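Local coordinates for protein IclR transcriptional regulator (Thermotoga maritima, PDB 1MKM) that probably binds DNA as a winged helix-turn-helix transcription factor of the IclR family, with a C-terminal regulatory domain that carries a zinc site, at residues D23-E28 with D58-P63; K50-R55 with G64-E69; G96-L101 with I112-G117; K130-S135 with K161-N166; V202-H207 with E242-L247. One frame throughout, in Å; residues are numbered along the deposited sequence.

How the contacts relate
Contact 1 lies in the winged helix-turn-helix domain and contact 2 where its wing passes into helix 66-75; contacts 3 to 5 lie in the C-terminal domain, whose sheet all three reach. The first two share the small sheet of strands 53-55 and 61-63 and touch through Tyr61 and Val53; both are partly buried, contact 1 mixing a salt-bridge network with apolar packing, contact 2 relying on glycines, backbone bonds and a ring face. Contact 3, a buried strand pairing, lies nearest the chain's centre. Contact 5 is also buried but chiefly apolar, laying a helix on the same sheet. Contact 4, partly buried, has a loop lysine among polar side chains and buries the least area.

Contact 1: D23-E28 with D58-P63; sequences DVSVSE and DKRYVP
A salt-bridge network and a single antiparallel bridge join the start of helix 26-32 to the second wing strand, 61-63, in the winged helix-turn-helix domain. Val24 and Tyr61 form the hydrogen-bonded pair, Tyr61 N giving a 2.6 Å bond to Val24 O. Arg60 lies beside it, its chain bent at chi2 and chi3. Arg60 NH1 reaches Glu28 OE1 at 2.7 Å, arriving from above the carboxylate plane, and the two flat groups stand 88° apart. Asp23 OD2 lies at the edge of the guanidinium, in its plane, with weak bonds from Arg60 NE and NH2, the latter 3.4 Å; the other oxygen of Asp23 pairs with Lys56. Glu28 has a second task in a capping box with Ser25 at the N-cap: its OE2 accepts from Ser25 N at 3.1 Å, while Ser25 OG, whose position is less certain, accepts from Glu28 N. Apart from the polar network, Val26 CG1 meets the rim of the Tyr61 ring at CE1, and Val24 CG1 packs on Tyr61 CB. Helix 37-50 also covers Val26 and Tyr61. Arginine suits its place because one cation answers two carboxylates, which probably offsets their mutual repulsion and ties the helix start to the wing.

Contact 2: K50-R55 with G64-E69; sequences KGFVLR and GYKLIE
The turn after helix 37-50 and the start of helix 66-75 meet here, at the base of the wing, with Gly51 and Gly64 turned toward each other and the Phe52 ring against Lys66. Gly51 ends its helix in a Schellman motif, and at its backbone angles a side chain would press on the carbonyl O of Lys50, so glycine suits this position. Gly64 is needed for another reason: a side chain on it would run into Gly51 O, which instead lies 3.3 Å from Gly64 CA in a CA-H...O contact. Gly64 N gives a nearly straight bond to Phe52 O (2.8 Å, 169° at the hydrogen), and Lys66 N donates to Gly51 O at 3.3 Å. These backbone bonds link the entry to strand 53-55 with the exit from strand 61-63, closing the wing of the winged helix-turn-helix domain where the chain passes into helix 66-75. Lys66 CG, anti to the backbone N (chi1 -176°), lies over one face of the Phe52 ring, 3.8 Å from its centroid, a CH-pi contact. The lysine chain then bends at chi2 and chi3, and its NZ forms a salt bridge with Glu69 OE1 at 2.8 Å. Leu67 CD1 comes to the rim of the Phe52 ring, 3.3 Å from CE2. Phe11 of the third subunit meets the same phenylalanine ring, its plane turned about 45° from it.

Contact 3: G96-L101 with I112-G117; sequences GETVHL and IDKVEG
Strands 98-105 and 108-115 pair as the open end of an antiparallel hairpin in the sheet of the C-terminal domain. Backbone bonds carry the pairing. Val99 and Val115 form a hydrogen-bonded pair with N-H to O bonds of 3.0 Å each way between their N and O atoms. Farther along, Ile112 and Asp113 both face Leu101, a classic beta bulge; Ile112 N binds Leu101 O nearly along the C=O axis, while Leu101 N to Asp113 O is looser, 3.2 Å and bent.

Apolar contacts follow. Val99 and Val115 point to the face covered by helix 79-93, where branched side chains suit both strand and core, their CB atoms 4.3 Å apart. Leu101 CD2 packs on Ile112 CD1 at 3.7 Å.

On the other face His100 and Lys114, a non-hydrogen-bonded pair, lie side by side and point the same way. The lysine chain is extended, passing the imidazole with Lys114 CE 3.3 Å from His100 CE1, and takes its NZ to Ser125. The histidine side chain is about 6 Å from the bound zinc ion and from Cys199. Asp113, on the helix side, makes a hydrogen bond with His85 through its carboxylate. Where strand 98-105 begins and 108-115 ends, a side chain on Gly117 would strike Gly96 O and Thr98 N; instead Gly117 N makes a weak 3.1 Å bond to Thr98 OG1.

Contact 4: K130-S135 with K161-N166; sequences KVDLYS and KPKTPN
Lys161 touches Tyr134 through its carbonyl: Lys161 O lies at the edge of the phenol ring, near its plane and 3.2 Å from Tyr134 OH, close enough for a weak hydrogen bond that is not settled. Past Pro162, the chain brings Lys163 round to face the end of strand 130-132. This side chain carries most of the contact. It bends at chi3 (-66°) and chi4 (-55°), folding the amino group back, so that NZ meets the tyrosine tip to tip, 2.7 Å from Tyr134 OH. NZ also makes a weak 3.5 Å bond to Lys161 O, the carbonyl two residues back. Asp132 approaches tip to tip as well, but its OD2 is 3.8 Å from Lys163 NZ, a long salt bridge. Lysine suits the place by combining a long reach with a charge that Asp132 probably balances in part. An alanine here would probably leave Asp132 without this cation and the tyrosine hydroxyl without the amino group beside it. The contact joins the loop between helices 148-157 and 171-184 to the end of strand 130-132, at the edge of the sheet within this chain, and the turn after it, with Tyr154 of helix 148-157 packing against Tyr134.

Contact 5: V202-H207 with E242-L247; sequences VPIFDH and EISRKL
The last turn of the C-terminal helix 226-246 packs on strand 197-205 of the antiparallel sheet in the C-terminal, GAF-like domain, with Ile204 wedged between Ile243 and Leu247. Strand and helix segments run nearly parallel, 20° apart, with axes 6.9 Å from each other. The two branches of Ile204 divide the work: CD1 presses on Ile243 CB at 3.5 Å, and CG2 meets Leu247 CD2 at 3.3 Å, both tight. A beta-branched isoleucine thus suits a strand position that must fill two directions at once. An alanine here would probably open a gap beneath the helix and leave Ile243 and Leu247 without their shared partner. Polar contacts are weaker. Ser244 OG, whose stronger bond goes to Ala240 O in its own helix, accepts a weak bond from Phe205 N at 3.4 Å. Beyond the strand, the exposed His207 turns its ring edge to Leu247, just past the helix, and ND1 of His207 makes a weak 3.3 Å bond to Leu247 O.

Contact 1: D23-E28 with D58-P63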
# COMPACT_ATOMS: atom_id res chain seq x y z
N ASP B 23 4.47 2.24 17.12
CA ASP B 23 5.36 1.39 17.92
C ASP B 23 5.90 2.07 19.18
O ASP B 23 5.55 3.21 19.48
CB ASP B 23 6.53 0.91 17.07
CG ASP B 23 7.32 2.04 16.51
OD1 ASP B 23 8.11 1.80 15.56
OD2 ASP B 23 7.16 3.18 17.02
N VAL B 24 6.76 1.36 19.91
CA VAL B 24 7.32 1.88 21.15
C VAL B 24 8.75 1.37 21.43
O VAL B 24 9.06 0.20 21.19
CB VAL B 24 6.41 1.50 22.35
CG1 VAL B 24 6.57 0.03 22.67
CG2 VAL B 24 6.72 2.36 23.56
N SER B 25 9.60 2.25 21.96
CA SER B 25 10.99 1.90 22.29
C SER B 25 11.11 1.47 23.74
O SER B 25 10.27 1.84 24.56
CB SER B 25 11.89 3.12 22.10
OG SER B 25 11.58 4.11 23.06
N VAL B 26 12.15 0.72 24.05
CA VAL B 26 12.37 0.27 25.42
C VAL B 26 12.38 1.51 26.30
O VAL B 26 11.80 1.53 27.38
CB VAL B 26 13.73 -0.45 25.59
CG1 VAL B 26 13.82 -1.62 24.64
CG2 VAL B 26 14.87 0.52 25.32
N SER B 27 13.05 2.55 25.81
CA SER B 27 13.17 3.82 26.50
C SER B 27 11.82 4.40 26.88
O SER B 27 11.61 4.83 28.01
CB SER B 27 13.94 4.81 25.62
OG SER B 27 13.74 6.15 26.05
N GLU B 28 10.89 4.39 25.92
CA GLU B 28 9.56 4.94 26.12
C GLU B 28 8.71 4.19 27.14
O GLU B 28 8.01 4.81 27.94
CB GLU B 28 8.85 5.02 24.77
CG GLU B 28 9.54 5.95 23.79
CD GLU B 28 8.99 5.86 22.38
OE1 GLU B 28 9.40 6.67 21.53
OE2 GLU B 28 8.15 4.96 22.13
N ASP B 58 15.04 -1.17 13.95
CA ASP B 58 15.33 0.06 14.68
C ASP B 58 15.14 -0.09 16.18
O ASP B 58 15.08 0.90 16.91
CB ASP B 58 14.45 1.19 14.15
CG ASP B 58 13.04 0.73 13.82
OD1 ASP B 58 12.89 -0.05 12.85
OD2 ASP B 58 12.10 1.13 14.54
N LYS B 59 15.04 -1.34 16.64
CA LYS B 59 14.84 -1.65 18.05
C LYS B 59 13.55 -1.14 18.70
O LYS B 59 13.38 -1.23 19.93
CB LYS B 59 16.06 -1.18 18.85
CG LYS B 59 17.27 -2.10 18.70
CD LYS B 59 18.35 -1.80 19.72
CE LYS B 59 19.45 -2.85 19.70
NZ LYS B 59 20.52 -2.59 20.70
N ARG B 60 12.63 -0.62 17.89
CA ARG B 60 11.33 -0.15 18.37
C ARG B 60 10.43 -1.38 18.37
O ARG B 60 10.67 -2.33 17.62
CB ARG B 60 10.76 0.92 17.44
CG ARG B 60 11.69 2.08 17.18
CD ARG B 60 11.63 3.10 18.29
NE ARG B 60 10.35 3.78 18.29
CZ ARG B 60 10.06 4.82 19.06
NH1 ARG B 60 10.98 5.30 19.89
NH2 ARG B 60 8.86 5.39 19.00
N TYR B 61 9.39 -1.36 19.20
CA TYR B 61 8.49 -2.51 19.35
C TYR B 61 7.08 -2.43 18.73
O TYR B 61 6.40 -1.41 18.80
CB TYR B 61 8.34 -2.85 20.83
CG TYR B 61 9.59 -3.38 21.49
CD1 TYR B 61 10.52 -2.51 22.07
CD2 TYR B 61 9.82 -4.75 21.59
CE1 TYR B 61 11.66 -3.01 22.73
CE2 TYR B 61 10.94 -5.25 22.24
CZ TYR B 61 11.85 -4.38 22.81
OH TYR B 61 12.93 -4.89 23.48
N VAL B 62 6.65 -3.56 18.20
CA VAL B 62 5.35 -3.69 17.57
C VAL B 62 4.73 -5.00 18.05
O VAL B 62 5.44 -5.95 18.38
CB VAL B 62 5.52 -3.67 16.03
CG1 VAL B 62 4.75 -4.78 15.38
CG2 VAL B 62 5.09 -2.31 15.49
N PRO B 63 3.40 -5.07 18.12
CA PRO B 63 2.77 -6.31 18.58
C PRO B 63 3.10 -7.53 17.72
O PRO B 63 3.21 -7.45 16.50
CB PRO B 63 1.27 -5.97 18.58
CG PRO B 63 1.16 -4.84 17.61
CD PRO B 63 2.39 -4.02 17.88

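Contact 2: K50-R55 with G64-E69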
# COMPACT_ATOMS: atom_id res chain seq x y z
N LYS B 50 8.35 -14.60 23.88
CA LYS B 50 7.10 -15.34 23.85
C LYS B 50 6.29 -15.04 22.59
O LYS B 50 5.30 -15.71 22.31
CB LYS B 50 6.26 -15.02 25.09
CG LYS B 50 6.82 -15.55 26.40
CD LYS B 50 6.74 -17.06 26.45
CE LYS B 50 7.37 -17.62 27.72
NZ LYS B 50 7.45 -19.11 27.61
N GLY B 51 6.72 -14.02 21.85
CA GLY B 51 6.05 -13.65 20.62
C GLY B 51 4.90 -12.65 20.73
O GLY B 51 4.19 -12.42 19.75
N PHE B 52 4.71 -12.07 21.91
CA PHE B 52 3.64 -11.09 22.12
C PHE B 52 4.00 -9.78 21.49
O PHE B 52 3.13 -8.96 21.17
CB PHE B 52 3.39 -10.89 23.62
CG PHE B 52 2.72 -12.05 24.27
CD1 PHE B 52 3.46 -13.12 24.78
CD2 PHE B 52 1.33 -12.14 24.29
CE1 PHE B 52 2.82 -14.26 25.29
CE2 PHE B 52 0.70 -13.27 24.80
CZ PHE B 52 1.44 -14.34 25.30
N VAL B 53 5.29 -9.58 21.30
CA VAL B 53 5.78 -8.36 20.71
C VAL B 53 6.84 -8.67 19.66
O VAL B 53 7.50 -9.72 19.71
CB VAL B 53 6.36 -7.44 21.80
CG1 VAL B 53 7.07 -6.29 21.19
CG2 VAL B 53 5.23 -6.95 22.68
N LEU B 54 6.99 -7.76 18.70
CA LEU B 54 7.98 -7.93 17.64
C LEU B 54 8.96 -6.78 17.73
O LEU B 54 8.56 -5.62 17.88
CB LEU B 54 7.30 -7.91 16.27
CG LEU B 54 8.15 -8.39 15.08
CD1 LEU B 54 8.66 -9.79 15.37
CD2 LEU B 54 7.30 -8.37 13.79
N ARG B 55 10.25 -7.08 17.66
CA ARG B 55 11.19 -5.98 17.73
C ARG B 55 11.72 -5.64 16.35
O ARG B 55 12.17 -6.52 15.61
CB ARG B 55 12.35 -6.25 18.70
CG ARG B 55 13.03 -4.95 19.09
CD ARG B 55 14.11 -5.10 20.15
NE ARG B 55 14.53 -3.78 20.63
CZ ARG B 55 15.43 -3.59 21.59
NH1 ARG B 55 16.03 -4.62 22.17
NH2 ARG B 55 15.73 -2.35 21.98
N GLY B 64 3.27 -8.66 18.40
CA GLY B 64 3.59 -9.91 17.74
C GLY B 64 2.36 -10.66 17.26
O GLY B 64 1.24 -10.16 17.31
N TYR B 65 2.59 -11.89 16.81
CA TYR B 65 1.55 -12.74 16.27
C TYR B 65 0.88 -13.61 17.32
O TYR B 65 -0.23 -14.09 17.11
CB TYR B 65 2.16 -13.67 15.22
CG TYR B 65 2.81 -14.87 15.85
CD1 TYR B 65 2.09 -16.05 16.07
CD2 TYR B 65 4.12 -14.81 16.33
CE1 TYR B 65 2.64 -17.12 16.75
CE2 TYR B 65 4.69 -15.89 17.03
CZ TYR B 65 3.93 -17.03 17.23
OH TYR B 65 4.47 -18.10 17.92
N LYS B 66 1.57 -13.86 18.44
CA LYS B 66 1.03 -14.72 19.49
C LYS B 66 -0.44 -14.45 19.80
O LYS B 66 -1.28 -15.34 19.70
CB LYS B 66 1.87 -14.59 20.76
CG LYS B 66 1.45 -15.51 21.86
CD LYS B 66 1.46 -16.95 21.38
CE LYS B 66 2.84 -17.42 20.95
NZ LYS B 66 2.80 -18.86 20.53
N LEU B 67 -0.74 -13.22 20.18
CA LEU B 67 -2.10 -12.82 20.52
C LEU B 67 -3.09 -13.22 19.40
O LEU B 67 -4.19 -13.71 19.68
CB LEU B 67 -2.10 -11.31 20.78
CG LEU B 67 -2.38 -10.81 22.21
CD1 LEU B 67 -1.82 -11.75 23.24
CD2 LEU B 67 -1.81 -9.43 22.38
N ILE B 68 -2.67 -13.04 18.15
CA ILE B 68 -3.49 -13.43 17.00
C ILE B 68 -3.75 -14.93 17.09
O ILE B 68 -4.89 -15.39 16.96
CB ILE B 68 -2.79 -13.12 15.67
CG1 ILE B 68 -2.55 -11.61 15.55
CG2 ILE B 68 -3.65 -13.58 14.53
CD1 ILE B 68 -1.60 -11.17 14.42
N GLU B 69 -2.70 -15.70 17.33
CA GLU B 69 -2.85 -17.14 17.47
C GLU B 69 -3.78 -17.49 18.65
O GLU B 69 -4.60 -18.41 18.57
CB GLU B 69 -1.48 -17.79 17.72
CG GLU B 69 -1.55 -19.29 17.89
CD GLU B 69 -0.25 -19.91 18.40
OE1 GLU B 69 0.75 -19.18 18.58
OE2 GLU B 69 -0.24 -21.14 18.62

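Contact 3: G96-L101 with I112-G117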
# COMPACT_ATOMS: atom_id res chain seq x y z
N GLY B 96 -25.80 -7.12 1.45
CA GLY B 96 -24.81 -6.07 1.32
C GLY B 96 -24.55 -5.39 2.65
O GLY B 96 -23.80 -4.42 2.75
N GLU B 97 -25.18 -5.92 3.69
CA GLU B 97 -25.06 -5.37 5.03
C GLU B 97 -24.12 -6.18 5.91
O GLU B 97 -23.92 -7.37 5.69
CB GLU B 97 -26.44 -5.32 5.68
CG GLU B 97 -27.50 -4.63 4.84
CD GLU B 97 -27.08 -3.25 4.41
OE1 GLU B 97 -26.73 -2.44 5.30
OE2 GLU B 97 -27.09 -2.97 3.20
N THR B 98 -23.55 -5.50 6.91
CA THR B 98 -22.67 -6.13 7.87
C THR B 98 -23.52 -7.13 8.66
O THR B 98 -24.69 -6.87 8.95
CB THR B 98 -22.07 -5.08 8.81
OG1 THR B 98 -21.30 -4.15 8.04
CG2 THR B 98 -21.18 -5.72 9.86
N VAL B 99 -22.93 -8.28 8.99
CA VAL B 99 -23.59 -9.36 9.71
C VAL B 99 -22.83 -9.67 11.00
O VAL B 99 -21.60 -9.71 10.98
CB VAL B 99 -23.59 -10.64 8.84
CG1 VAL B 99 -24.29 -11.80 9.56
CG2 VAL B 99 -24.23 -10.34 7.49
N HIS B 100 -23.54 -9.88 12.10
CA HIS B 100 -22.90 -10.21 13.38
C HIS B 100 -23.44 -11.51 13.92
O HIS B 100 -24.55 -11.93 13.59
CB HIS B 100 -23.15 -9.13 14.44
CG HIS B 100 -22.54 -7.80 14.10
ND1 HIS B 100 -21.25 -7.46 14.46
CD2 HIS B 100 -23.05 -6.74 13.44
CE1 HIS B 100 -20.99 -6.24 14.03
NE2 HIS B 100 -22.06 -5.78 13.41
N LEU B 101 -22.64 -12.16 14.75
CA LEU B 101 -23.03 -13.41 15.40
C LEU B 101 -22.54 -13.27 16.83
O LEU B 101 -21.33 -13.25 17.08
CB LEU B 101 -22.35 -14.62 14.75
CG LEU B 101 -22.67 -15.94 15.47
CD1 LEU B 101 -24.12 -16.27 15.22
CD2 LEU B 101 -21.78 -17.10 15.00
N ILE B 112 -18.59 -13.19 18.23
CA ILE B 112 -17.75 -14.32 17.90
C ILE B 112 -17.47 -14.45 16.41
O ILE B 112 -16.72 -15.33 15.99
CB ILE B 112 -18.34 -15.63 18.46
CG1 ILE B 112 -19.85 -15.67 18.20
CG2 ILE B 112 -18.05 -15.73 19.96
CD1 ILE B 112 -20.48 -17.00 18.50
N ASP B 113 -18.07 -13.57 15.62
CA ASP B 113 -17.85 -13.54 14.18
C ASP B 113 -18.52 -12.30 13.58
O ASP B 113 -19.55 -11.83 14.08
CB ASP B 113 -18.42 -14.79 13.50
CG ASP B 113 -17.75 -15.08 12.15
OD1 ASP B 113 -17.30 -14.13 11.48
OD2 ASP B 113 -17.67 -16.26 11.76
N LYS B 114 -17.94 -11.76 12.53
CA LYS B 114 -18.51 -10.58 11.90
C LYS B 114 -18.07 -10.50 10.44
O LYS B 114 -16.88 -10.65 10.12
CB LYS B 114 -18.09 -9.31 12.65
CG LYS B 114 -18.57 -7.99 12.04
CD LYS B 114 -17.75 -6.82 12.57
CE LYS B 114 -18.35 -5.48 12.17
NZ LYS B 114 -17.53 -4.32 12.64
N VAL B 115 -19.04 -10.30 9.55
CA VAL B 115 -18.73 -10.15 8.12
C VAL B 115 -19.01 -8.71 7.76
O VAL B 115 -20.16 -8.28 7.78
CB VAL B 115 -19.63 -11.01 7.22
CG1 VAL B 115 -19.43 -10.59 5.76
CG2 VAL B 115 -19.32 -12.47 7.38
N GLU B 116 -17.97 -7.96 7.42
CA GLU B 116 -18.16 -6.56 7.05
C GLU B 116 -18.96 -6.45 5.75
O GLU B 116 -18.89 -7.32 4.88
CB GLU B 116 -16.82 -5.85 6.89
CG GLU B 116 -15.98 -5.79 8.16
CD GLU B 116 -14.79 -4.85 8.03
OE1 GLU B 116 -14.07 -4.94 7.01
OE2 GLU B 116 -14.56 -4.03 8.95
N GLY B 117 -19.71 -5.36 5.63
CA GLY B 117 -20.51 -5.13 4.45
C GLY B 117 -19.74 -4.28 3.46
O GLY B 117 -18.58 -3.90 3.68

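Contact 4: K130-S135 with K161-N166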
# COMPACT_ATOMS: atom_id res chain seq x y z
N LYS B 130 -18.02 -7.30 24.06
CA LYS B 130 -19.24 -7.76 24.74
C LYS B 130 -20.46 -6.94 24.36
O LYS B 130 -20.35 -5.75 24.07
CB LYS B 130 -19.05 -7.70 26.26
CG LYS B 130 -17.83 -8.44 26.77
CD LYS B 130 -18.05 -9.94 26.75
CE LYS B 130 -18.51 -10.43 28.10
NZ LYS B 130 -17.53 -10.02 29.16
N VAL B 131 -21.63 -7.57 24.35
CA VAL B 131 -22.85 -6.85 23.99
C VAL B 131 -24.00 -7.00 24.96
O VAL B 131 -24.30 -8.12 25.43
CB VAL B 131 -23.38 -7.21 22.59
CG1 VAL B 131 -22.36 -6.85 21.55
CG2 VAL B 131 -23.70 -8.66 22.51
N ASP B 132 -24.63 -5.87 25.25
CA ASP B 132 -25.78 -5.82 26.14
C ASP B 132 -26.88 -6.60 25.45
O ASP B 132 -27.21 -6.30 24.30
CB ASP B 132 -26.21 -4.37 26.35
CG ASP B 132 -25.12 -3.52 26.95
OD1 ASP B 132 -24.56 -3.91 28.00
OD2 ASP B 132 -24.80 -2.46 26.36
N LEU B 133 -27.44 -7.59 26.13
CA LEU B 133 -28.49 -8.42 25.56
C LEU B 133 -29.85 -7.74 25.49
O LEU B 133 -30.83 -8.37 25.07
CB LEU B 133 -28.61 -9.72 26.35
CG LEU B 133 -27.61 -10.84 26.06
CD1 LEU B 133 -27.85 -12.02 26.99
CD2 LEU B 133 -27.75 -11.30 24.61
N TYR B 134 -29.94 -6.48 25.88
CA TYR B 134 -31.23 -5.81 25.85
C TYR B 134 -31.34 -4.68 24.84
O TYR B 134 -32.40 -4.51 24.23
CB TYR B 134 -31.58 -5.26 27.24
CG TYR B 134 -30.67 -4.16 27.73
CD1 TYR B 134 -29.44 -4.44 28.33
CD2 TYR B 134 -31.03 -2.82 27.57
CE1 TYR B 134 -28.60 -3.42 28.77
CE2 TYR B 134 -30.20 -1.80 28.00
CZ TYR B 134 -28.99 -2.10 28.59
OH TYR B 134 -28.16 -1.07 28.99
N SER B 135 -30.28 -3.90 24.65
CA SER B 135 -30.32 -2.78 23.70
C SER B 135 -29.94 -3.19 22.28
O SER B 135 -29.88 -2.35 21.39
CB SER B 135 -29.40 -1.64 24.16
OG SER B 135 -28.04 -2.03 24.13
N LYS B 161 -29.30 0.97 31.80
CA LYS B 161 -28.79 2.30 31.52
C LYS B 161 -29.03 2.67 30.06
O LYS B 161 -28.37 2.15 29.16
CB LYS B 161 -27.30 2.39 31.84
CG LYS B 161 -26.68 3.75 31.52
CD LYS B 161 -25.22 3.82 31.91
CE LYS B 161 -24.58 5.12 31.44
NZ LYS B 161 -23.16 5.24 31.84
N PRO B 162 -29.99 3.56 29.81
CA PRO B 162 -30.34 4.01 28.45
C PRO B 162 -29.17 4.65 27.70
O PRO B 162 -28.71 5.74 28.05
CB PRO B 162 -31.49 4.98 28.70
CG PRO B 162 -31.15 5.56 30.04
CD PRO B 162 -30.74 4.33 30.82
N LYS B 163 -28.71 3.96 26.66
CA LYS B 163 -27.60 4.44 25.85
C LYS B 163 -28.04 5.44 24.79
O LYS B 163 -27.24 6.21 24.25
CB LYS B 163 -26.89 3.25 25.19
CG LYS B 163 -26.08 2.41 26.16
CD LYS B 163 -25.68 1.08 25.54
CE LYS B 163 -26.90 0.22 25.28
NZ LYS B 163 -27.72 0.02 26.51
N THR B 164 -29.33 5.42 24.49
CA THR B 164 -29.88 6.34 23.51
C THR B 164 -31.38 6.51 23.79
O THR B 164 -32.02 5.60 24.33
CB THR B 164 -29.62 5.82 22.05
OG1 THR B 164 -29.70 4.39 22.01
CG2 THR B 164 -28.24 6.25 21.58
N PRO B 165 -31.94 7.69 23.47
CA PRO B 165 -33.37 7.95 23.70
C PRO B 165 -34.31 6.82 23.31
O PRO B 165 -35.51 6.89 23.54
CB PRO B 165 -33.62 9.24 22.90
CG PRO B 165 -32.44 9.35 21.96
CD PRO B 165 -31.30 8.82 22.79
N ASN B 166 -33.76 5.77 22.71
CA ASN B 166 -34.57 4.63 22.29
C ASN B 166 -34.20 3.37 23.07
O ASN B 166 -34.72 2.29 22.80
CB ASN B 166 -34.40 4.39 20.79
CG ASN B 166 -34.69 5.64 19.96
OD1 ASN B 166 -34.82 5.56 18.74
ND2 ASN B 166 -34.78 6.79 20.61

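Contact 5: V202-H207 with E242-L247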
# COMPACT_ATOMS: atom_id res chain seq x y z
N VAL B 202 -32.27 -12.67 14.82
CA VAL B 202 -32.97 -13.94 15.01
C VAL B 202 -32.07 -14.84 15.87
O VAL B 202 -30.85 -14.74 15.80
CB VAL B 202 -33.22 -14.63 13.65
CG1 VAL B 202 -33.93 -15.95 13.84
CG2 VAL B 202 -34.03 -13.71 12.76
N PRO B 203 -32.66 -15.71 16.71
CA PRO B 203 -31.88 -16.61 17.57
C PRO B 203 -31.34 -17.86 16.88
O PRO B 203 -31.64 -18.14 15.72
CB PRO B 203 -32.87 -16.99 18.68
CG PRO B 203 -33.89 -15.90 18.65
CD PRO B 203 -34.06 -15.66 17.17
N ILE B 204 -30.54 -18.61 17.62
CA ILE B 204 -29.94 -19.86 17.16
C ILE B 204 -30.08 -20.83 18.33
O ILE B 204 -29.47 -20.61 19.37
CB ILE B 204 -28.44 -19.71 16.84
CG1 ILE B 204 -28.22 -18.80 15.63
CG2 ILE B 204 -27.83 -21.08 16.58
CD1 ILE B 204 -28.45 -19.50 14.28
N PHE B 205 -30.87 -21.89 18.16
CA PHE B 205 -31.08 -22.85 19.23
C PHE B 205 -30.14 -24.06 19.17
O PHE B 205 -29.61 -24.42 18.11
CB PHE B 205 -32.54 -23.32 19.23
CG PHE B 205 -33.52 -22.18 19.31
CD1 PHE B 205 -34.48 -22.01 18.31
CD2 PHE B 205 -33.46 -21.26 20.35
CE1 PHE B 205 -35.37 -20.92 18.35
CE2 PHE B 205 -34.34 -20.16 20.40
CZ PHE B 205 -35.29 -20.00 19.40
N ASP B 206 -29.95 -24.69 20.33
CA ASP B 206 -29.07 -25.84 20.46
C ASP B 206 -29.84 -27.14 20.65
O ASP B 206 -30.97 -27.28 20.19
CB ASP B 206 -28.13 -25.63 21.64
CG ASP B 206 -28.87 -25.60 22.97
OD1 ASP B 206 -30.04 -25.18 22.99
OD2 ASP B 206 -28.27 -25.99 23.99
N HIS B 207 -29.21 -28.09 21.33
CA HIS B 207 -29.81 -29.39 21.63
C HIS B 207 -31.24 -29.24 22.15
O HIS B 207 -32.21 -29.54 21.46
CB HIS B 207 -28.98 -30.13 22.68
CG HIS B 207 -27.85 -30.93 22.12
ND1 HIS B 207 -27.10 -30.51 21.03
CD2 HIS B 207 -27.31 -32.11 22.51
CE1 HIS B 207 -26.15 -31.40 20.79
NE2 HIS B 207 -26.25 -32.38 21.67
N GLU B 242 -31.18 -23.10 9.52
CA GLU B 242 -30.15 -24.02 9.02
C GLU B 242 -29.04 -24.25 10.04
O GLU B 242 -28.62 -25.40 10.26
CB GLU B 242 -29.54 -23.49 7.72
CG GLU B 242 -28.27 -24.22 7.30
CD GLU B 242 -28.53 -25.64 6.87
OE1 GLU B 242 -29.24 -26.36 7.59
OE2 GLU B 242 -28.01 -26.04 5.80
N ILE B 243 -28.56 -23.16 10.64
CA ILE B 243 -27.50 -23.21 11.64
C ILE B 243 -27.98 -23.94 12.88
O ILE B 243 -27.33 -24.88 13.36
CB ILE B 243 -27.05 -21.80 12.09
CG1 ILE B 243 -26.50 -21.01 10.89
CG2 ILE B 243 -25.99 -21.90 13.17
CD1 ILE B 243 -26.42 -19.51 11.12
N SER B 244 -29.13 -23.51 13.40
CA SER B 244 -29.71 -24.12 14.58
C SER B 244 -29.73 -25.63 14.44
O SER B 244 -29.40 -26.36 15.37
CB SER B 244 -31.12 -23.59 14.78
OG SER B 244 -31.12 -22.18 14.76
N ARG B 245 -30.12 -26.09 13.25
CA ARG B 245 -30.17 -27.52 12.98
C ARG B 245 -28.86 -28.18 13.38
O ARG B 245 -28.85 -29.11 14.19
CB ARG B 245 -30.44 -27.76 11.49
CG ARG B 245 -31.86 -27.45 11.07
CD ARG B 245 -32.03 -27.56 9.58
NE ARG B 245 -33.43 -27.45 9.19
CZ ARG B 245 -33.85 -27.36 7.93
NH1 ARG B 245 -32.98 -27.37 6.93
NH2 ARG B 245 -35.15 -27.28 7.67
N LYS B 246 -27.75 -27.70 12.82
CA LYS B 246 -26.43 -28.24 13.13
C LYS B 246 -26.20 -28.34 14.64
O LYS B 246 -25.53 -29.25 15.12
CB LYS B 246 -25.34 -27.36 12.50
CG LYS B 246 -24.91 -27.79 11.09
CD LYS B 246 -26.10 -27.99 10.17
CE LYS B 246 -25.68 -28.22 8.74
NZ LYS B 246 -25.14 -26.98 8.14
N LEU B 247 -26.77 -27.39 15.39
CA LEU B 247 -26.64 -27.39 16.85
C LEU B 247 -27.54 -28.46 17.47
O LEU B 247 -27.91 -28.37 18.64
CB LEU B 247 -27.02 -26.03 17.43
CG LEU B 247 -25.93 -24.95 17.48
CD1 LEU B 247 -25.41 -24.64 16.09
CD2 LEU B 247 -26.52 -23.71 18.12